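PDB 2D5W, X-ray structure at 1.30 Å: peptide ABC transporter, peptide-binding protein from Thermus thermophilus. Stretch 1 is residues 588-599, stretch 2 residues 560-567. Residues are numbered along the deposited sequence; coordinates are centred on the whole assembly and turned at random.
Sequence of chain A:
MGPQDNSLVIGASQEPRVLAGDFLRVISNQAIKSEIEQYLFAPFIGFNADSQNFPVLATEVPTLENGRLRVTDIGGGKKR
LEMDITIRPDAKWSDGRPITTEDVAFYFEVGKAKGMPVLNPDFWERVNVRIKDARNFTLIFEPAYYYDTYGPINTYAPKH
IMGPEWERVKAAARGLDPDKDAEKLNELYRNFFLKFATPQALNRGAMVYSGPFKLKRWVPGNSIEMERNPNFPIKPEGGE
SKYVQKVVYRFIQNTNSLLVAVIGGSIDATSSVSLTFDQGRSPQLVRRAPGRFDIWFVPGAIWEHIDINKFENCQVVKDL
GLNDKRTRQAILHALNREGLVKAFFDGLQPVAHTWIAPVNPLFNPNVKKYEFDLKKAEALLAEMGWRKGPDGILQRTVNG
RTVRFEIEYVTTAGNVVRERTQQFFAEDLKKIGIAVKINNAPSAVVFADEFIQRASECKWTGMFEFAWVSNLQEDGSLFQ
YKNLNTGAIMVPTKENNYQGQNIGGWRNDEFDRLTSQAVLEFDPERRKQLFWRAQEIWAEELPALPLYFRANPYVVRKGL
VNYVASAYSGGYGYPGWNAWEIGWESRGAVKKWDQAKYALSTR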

ATOM      1  N   GLY A 588      21.481 -12.356  23.473  1.00 11.35           N
ATOM      2  CA  GLY A 588      22.529 -11.364  23.328  1.00 11.99           C
ATOM      3  C   GLY A 588      22.171 -10.233  22.383  1.00 11.38           C
ATOM      4  O   GLY A 588      22.974  -9.326  22.177  1.00 12.04           O
ATOM      5  N   ALA A 589      20.975 -10.278  21.803  1.00 11.14           N
ATOM      6  CA  ALA A 589      20.552  -9.224  20.884  1.00 11.15           C
ATOM      7  C   ALA A 589      20.602  -7.881  21.610  1.00 11.31           C
ATOM      8  O   ALA A 589      20.099  -7.751  22.728  1.00 11.57           O
ATOM      9  CB  ALA A 589      19.146  -9.499  20.378  1.00 10.42           C
ATOM     10  N   VAL A 590      21.203  -6.885  20.967  1.00 11.08           N
ATOM     11  CA  VAL A 590      21.353  -5.563  21.558  1.00 11.75           C
ATOM     12  C   VAL A 590      20.242  -4.599  21.156  1.00 10.89           C
ATOM     13  O   VAL A 590      20.064  -4.292  19.977  1.00 10.76           O
ATOM     14  CB  VAL A 590      22.719  -4.951  21.167  1.00 11.79           C
ATOM     15  CG1 VAL A 590      22.874  -3.574  21.789  1.00 12.59           C
ATOM     16  CG2 VAL A 590      23.845  -5.869  21.621  1.00 13.32           C
ATOM     17  N   LYS A 591      19.498  -4.117  22.147  1.00 11.42           N
ATOM     18  CA  LYS A 591      18.407  -3.181  21.897  1.00 12.02           C
ATOM     19  C   LYS A 591      18.965  -1.870  21.348  1.00 12.71           C
ATOM     20  O   LYS A 591      19.871  -1.277  21.939  1.00 13.86           O
ATOM     21  CB  LYS A 591      17.638  -2.920  23.193  1.00 12.63           C
ATOM     22  CG  LYS A 591      16.390  -2.083  23.003  1.00 13.12           C
ATOM     23  CD  LYS A 591      15.663  -1.862  24.319  1.00 13.50           C
ATOM     24  CE  LYS A 591      14.383  -1.070  24.108  1.00 14.63           C
ATOM     25  NZ  LYS A 591      13.694  -0.784  25.396  1.00 15.80           N
ATOM     26  N   LYS A 592      18.422  -1.425  20.220  1.00 12.34           N
ATOM     27  CA  LYS A 592      18.862  -0.188  19.578  1.00 13.30           C
ATOM     28  C   LYS A 592      17.711   0.790  19.366  1.00 13.71           C
ATOM     29  O   LYS A 592      17.931   1.981  19.131  1.00 16.30           O
ATOM     30  CB  LYS A 592      19.505  -0.499  18.222  1.00 15.06           C
ATOM     31  CG  LYS A 592      20.815  -1.257  18.303  1.00 19.06           C
ATOM     32  CD  LYS A 592      21.891  -0.422  18.974  1.00 22.82           C
ATOM     33  CE  LYS A 592      23.214  -1.165  19.007  1.00 23.60           C
ATOM     34  NZ  LYS A 592      23.683  -1.520  17.640  1.00 28.05           N
ATOM     35  N   TRP A 593      16.485   0.284  19.440  1.00 12.64           N
ATOM     36  CA  TRP A 593      15.299   1.108  19.254  1.00 12.85           C
ATOM     37  C   TRP A 593      14.291   0.821  20.357  1.00 12.76           C
ATOM     38  O   TRP A 593      14.277  -0.274  20.914  1.00 13.62           O
ATOM     39  CB  TRP A 593      14.649   0.807  17.897  1.00 12.75           C
ATOM     40  CG  TRP A 593      15.582   0.941  16.738  1.00 12.33           C
ATOM     41  CD1 TRP A 593      16.416  -0.017  16.239  1.00 12.16           C
ATOM     42  CD2 TRP A 593      15.831   2.128  15.976  1.00 12.49           C
ATOM     43  NE1 TRP A 593      17.173   0.502  15.215  1.00 13.06           N
ATOM     44  CE2 TRP A 593      16.835   1.817  15.035  1.00 13.00           C
ATOM     45  CE3 TRP A 593      15.306   3.427  16.000  1.00 14.03           C
ATOM     46  CZ2 TRP A 593      17.327   2.757  14.122  1.00 13.98           C
ATOM     47  CZ3 TRP A 593      15.795   4.363  15.094  1.00 14.73           C
ATOM     48  CH2 TRP A 593      16.795   4.021  14.169  1.00 14.18           C
ATOM     49  N   ASP A 594      13.467   1.809  20.686  1.00 13.56           N
ATOM     50  CA  ASP A 594      12.428   1.619  21.688  1.00 14.39           C
ATOM     51  C   ASP A 594      11.125   2.118  21.092  1.00 13.59           C
ATOM     52  O   ASP A 594      11.042   3.245  20.603  1.00 14.40           O
ATOM     53  CB  ASP A 594      12.712   2.379  22.981  1.00 16.86           C
ATOM     54  CG  ASP A 594      11.689   2.063  24.060  1.00 18.32           C
ATOM     55  OD1 ASP A 594      11.759   0.960  24.646  1.00 20.33           O
ATOM     56  OD2 ASP A 594      10.798   2.901  24.306  1.00 20.18           O
ATOM     57  N   GLN A 595      10.106   1.274  21.156  1.00 13.08           N
ATOM     58  CA  GLN A 595       8.804   1.584  20.586  1.00 12.05           C
ATOM     59  C   GLN A 595       8.047   2.766  21.192  1.00 12.68           C
ATOM     60  O   GLN A 595       7.320   3.463  20.489  1.00 12.97           O
ATOM     61  CB  GLN A 595       7.921   0.336  20.655  1.00 12.18           C
ATOM     62  CG  GLN A 595       6.582   0.498  19.977  1.00 11.15           C
ATOM     63  CD  GLN A 595       6.720   0.727  18.489  1.00 10.11           C
ATOM     64  OE1 GLN A 595       6.932  -0.211  17.718  1.00 10.86           O
ATOM     65  NE2 GLN A 595       6.621   1.981  18.078  1.00 10.92           N
ATOM     66  N   ALA A 596       8.224   2.994  22.487  1.00 14.77           N
ATOM     67  CA  ALA A 596       7.511   4.061  23.185  1.00 15.96           C
ATOM     68  C   ALA A 596       7.421   5.422  22.493  1.00 17.27           C
ATOM     69  O   ALA A 596       6.324   5.945  22.288  1.00 17.94           O
ATOM     70  CB  ALA A 596       8.093   4.236  24.584  1.00 17.53           C
ATOM     71  N   LYS A 597       8.564   5.987  22.125  1.00 18.57           N
ATOM     72  CA  LYS A 597       8.594   7.310  21.503  1.00 20.09           C
ATOM     73  C   LYS A 597       7.876   7.450  20.161  1.00 19.92           C
ATOM     74  O   LYS A 597       7.588   8.566  19.730  1.00 20.82           O
ATOM     75  CB  LYS A 597      10.041   7.782  21.349  1.00 22.08           C
ATOM     76  CG  LYS A 597      10.854   6.988  20.342  1.00 22.70           C
ATOM     77  CD  LYS A 597      12.283   7.505  20.247  1.00 24.76           C
ATOM     78  CE  LYS A 597      13.064   7.215  21.519  1.00 24.88           C
ATOM     79  NZ  LYS A 597      13.180   5.750  21.774  1.00 24.38           N
ATOM     80  N   TYR A 598       7.579   6.333  19.506  1.00 17.56           N
ATOM     81  CA  TYR A 598       6.905   6.376  18.210  1.00 16.33           C
ATOM     82  C   TYR A 598       5.439   5.972  18.307  1.00 15.65           C
ATOM     83  O   TYR A 598       4.701   6.056  17.327  1.00 17.12           O
ATOM     84  CB  TYR A 598       7.598   5.437  17.224  1.00 14.42           C
ATOM     85  CG  TYR A 598       9.098   5.570  17.191  1.00 14.40           C
ATOM     86  CD1 TYR A 598       9.710   6.705  16.659  1.00 13.82           C
ATOM     87  CD2 TYR A 598       9.910   4.564  17.709  1.00 15.18           C
ATOM     88  CE1 TYR A 598      11.098   6.831  16.646  1.00 13.92           C
ATOM     89  CE2 TYR A 598      11.291   4.680  17.702  1.00 14.15           C
ATOM     90  CZ  TYR A 598      11.881   5.813  17.172  1.00 13.08           C
ATOM     91  OH  TYR A 598      13.251   5.919  17.186  1.00 15.59           O
ATOM     92  N   ALA A 599       5.021   5.535  19.490  1.00 15.79           N
ATOM     93  CA  ALA A 599       3.648   5.089  19.690  1.00 16.32           C
ATOM     94  C   ALA A 599       2.821   6.067  20.506  1.00 17.44           C
ATOM     95  O   ALA A 599       3.357   6.978  21.137  1.00 17.44           O
ATOM     96  CB  ALA A 599       3.650   3.726  20.368  1.00 16.51           C
TER
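Stretch 2, residues 560-567: LVNYVASA

How does stretch 2 lie on stretch 1? The two run side by side in the same direction: K591 faces V561, W593 faces N562, Q595 faces V564 and Y598 faces S566, with CA atoms 5.2 to 5.5 Å apart in each pair. Stretch 2 begins as a strand, 560-561, and continues as loop; stretch 1 is loop or turn apart from a 3-10 segment that includes K597 and ends at Y598. No hydrogen bond joins backbone to backbone across the contact. Side chains and waters make the polar links instead, and together the two stretches bury 521 Å².

What does N562 do in the first half of the contact? Its backbone takes a left-handed turn (phi 74°, psi 6°), and its side chain, with chi1 in the m well, brings its amide up to the backbone of stretch 1. There OD1 of N562 accepts two hydrogen bonds, from N of K592 at 2.7 Å and from N of W593 at 3.1 Å, while ND2 of N562 donates to O of V590 at 3.0 Å. One side-chain amide thus binds the backbone of three residues, V590, K592 and W593, passing over K591. OD1 also lies near the plane of the W593 ring, at its edge. Water 1 adds a bridge, accepting from N of N562 at 2.8 Å and donating to O of W593 at 2.7 Å.

Where does V564, which covers the most surface, find its neighbours? Its CA-to-CB bond points toward stretch 1, and its two methyl groups meet different aromatic residues: CG2 of V564 lies 3.9 Å from CB of W593, and CG1 of V564 lies 3.7 Å from CD2 of Y598. Farther back, V561 plays a similar apolar part, with its CG2 3.9 Å from CB of A589 and its CG1 4.0 Å from CB of K591.

How is the second half held in register? Q595 answers N562 from the other stretch. Its side-chain amide pairs with the backbone of a single residue: N of A565 donates to OE1 of Q595 at 3.0 Å, and NE2 of Q595 donates to O of A565 at 2.8 Å, both nearly straight at 170°. The CA-to-CB bond of A565 points away from stretch 1, while its backbone N and O meet Q595. Water 2 donates to OE1 of Q595 and to O of Y563, each at 2.8 Å. Beyond this, CB of Y598 packs 3.9 Å from CB of S566, and water 3 links N of A567 (3.0 Å) to O of Y598 (2.9 Å).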

ATOM      1  N   LEU A 560      11.800  -9.585  23.004  1.00  9.87           N
ATOM      2  CA  LEU A 560      12.099  -9.353  21.593  1.00  9.68           C
ATOM      3  C   LEU A 560      12.438  -7.884  21.400  1.00 10.12           C
ATOM      4  O   LEU A 560      11.629  -7.015  21.708  1.00 11.81           O
ATOM      5  CB  LEU A 560      10.893  -9.710  20.715  1.00 10.20           C
ATOM      6  CG  LEU A 560      11.149  -9.617  19.204  1.00  9.53           C
ATOM      7  CD1 LEU A 560      12.083 -10.741  18.773  1.00 10.70           C
ATOM      8  CD2 LEU A 560       9.835  -9.710  18.442  1.00 11.29           C
ATOM      9  N   VAL A 561      13.632  -7.598  20.895  1.00  8.98           N
ATOM     10  CA  VAL A 561      14.019  -6.211  20.685  1.00  9.65           C
ATOM     11  C   VAL A 561      14.226  -5.835  19.227  1.00  8.92           C
ATOM     12  O   VAL A 561      14.513  -6.684  18.369  1.00  9.68           O
ATOM     13  CB  VAL A 561      15.300  -5.836  21.477  1.00 11.37           C
ATOM     14  CG1 VAL A 561      15.011  -5.868  22.969  1.00 13.31           C
ATOM     15  CG2 VAL A 561      16.434  -6.776  21.121  1.00 12.26           C
ATOM     16  N   ASN A 562      14.061  -4.539  18.982  1.00  9.56           N
ATOM     17  CA  ASN A 562      14.214  -3.908  17.682  1.00  9.07           C
ATOM     18  C   ASN A 562      13.092  -4.160  16.676  1.00  9.47           C
ATOM     19  O   ASN A 562      13.192  -3.759  15.517  1.00 10.45           O
ATOM     20  CB  ASN A 562      15.588  -4.247  17.098  1.00  9.99           C
ATOM     21  CG  ASN A 562      16.716  -3.777  17.998  1.00  8.71           C
ATOM     22  OD1 ASN A 562      16.587  -2.761  18.683  1.00 10.34           O
ATOM     23  ND2 ASN A 562      17.825  -4.507  18.000  1.00 10.66           N
ATOM     24  N   TYR A 563      12.026  -4.818  17.127  1.00  9.24           N
ATOM     25  CA  TYR A 563      10.852  -5.053  16.283  1.00  8.91           C
ATOM     26  C   TYR A 563      10.030  -3.803  16.588  1.00  8.74           C
ATOM     27  O   TYR A 563       9.115  -3.827  17.416  1.00  9.73           O
ATOM     28  CB  TYR A 563      10.096  -6.304  16.735  1.00  9.52           C
ATOM     29  CG  TYR A 563       8.974  -6.701  15.797  1.00  8.73           C
ATOM     30  CD1 TYR A 563       9.216  -7.537  14.707  1.00  8.66           C
ATOM     31  CD2 TYR A 563       7.684  -6.202  15.969  1.00  9.02           C
ATOM     32  CE1 TYR A 563       8.200  -7.867  13.809  1.00  8.76           C
ATOM     33  CE2 TYR A 563       6.661  -6.523  15.079  1.00  8.84           C
ATOM     34  CZ  TYR A 563       6.925  -7.353  14.002  1.00  8.66           C
ATOM     35  OH  TYR A 563       5.922  -7.659  13.111  1.00  9.38           O
ATOM     36  N   VAL A 564      10.380  -2.713  15.915  1.00  9.43           N
ATOM     37  CA  VAL A 564       9.767  -1.413  16.141  1.00 10.37           C
ATOM     38  C   VAL A 564       9.271  -0.765  14.861  1.00 10.28           C
ATOM     39  O   VAL A 564       9.902  -0.877  13.808  1.00 11.00           O
ATOM     40  CB  VAL A 564      10.800  -0.478  16.821  1.00 11.14           C
ATOM     41  CG1 VAL A 564      10.253   0.936  16.956  1.00 12.74           C
ATOM     42  CG2 VAL A 564      11.179  -1.051  18.178  1.00 11.01           C
ATOM     43  N   ALA A 565       8.139  -0.077  14.965  1.00  9.91           N
ATOM     44  CA  ALA A 565       7.543   0.608  13.832  1.00 10.25           C
ATOM     45  C   ALA A 565       7.239   2.055  14.204  1.00 10.63           C
ATOM     46  O   ALA A 565       7.134   2.399  15.383  1.00 11.81           O
ATOM     47  CB  ALA A 565       6.256  -0.102  13.410  1.00 11.73           C
ATOM     48  N   SER A 566       7.115   2.901  13.190  1.00 11.85           N
ATOM     49  CA  SER A 566       6.785   4.304  13.394  1.00 11.82           C
ATOM     50  C   SER A 566       5.833   4.670  12.265  1.00 11.63           C
ATOM     51  O   SER A 566       5.511   3.830  11.430  1.00 13.23           O
ATOM     52  CB  SER A 566       8.039   5.178  13.330  1.00 11.91           C
ATOM     53  OG  SER A 566       8.577   5.187  12.021  1.00 12.97           O
ATOM     54  N   ALA A 567       5.387   5.918  12.236  1.00 12.40           N
ATOM     55  CA  ALA A 567       4.460   6.353  11.198  1.00 12.21           C
ATOM     56  C   ALA A 567       4.941   6.033   9.786  1.00 12.57           C
ATOM     57  O   ALA A 567       4.153   5.624   8.933  1.00 13.00           O
ATOM     58  CB  ALA A 567       4.199   7.846  11.330  1.00 13.63           C
TER
HETATM   59  O   HOH W   1      13.309  -2.769  21.009  1.00 11.84           O
HETATM   60  O   HOH W   2       7.020  -2.763  18.860  1.00 12.53           O
HETATM   61  O   HOH W   3       5.371   7.335  14.856  1.00 17.06           O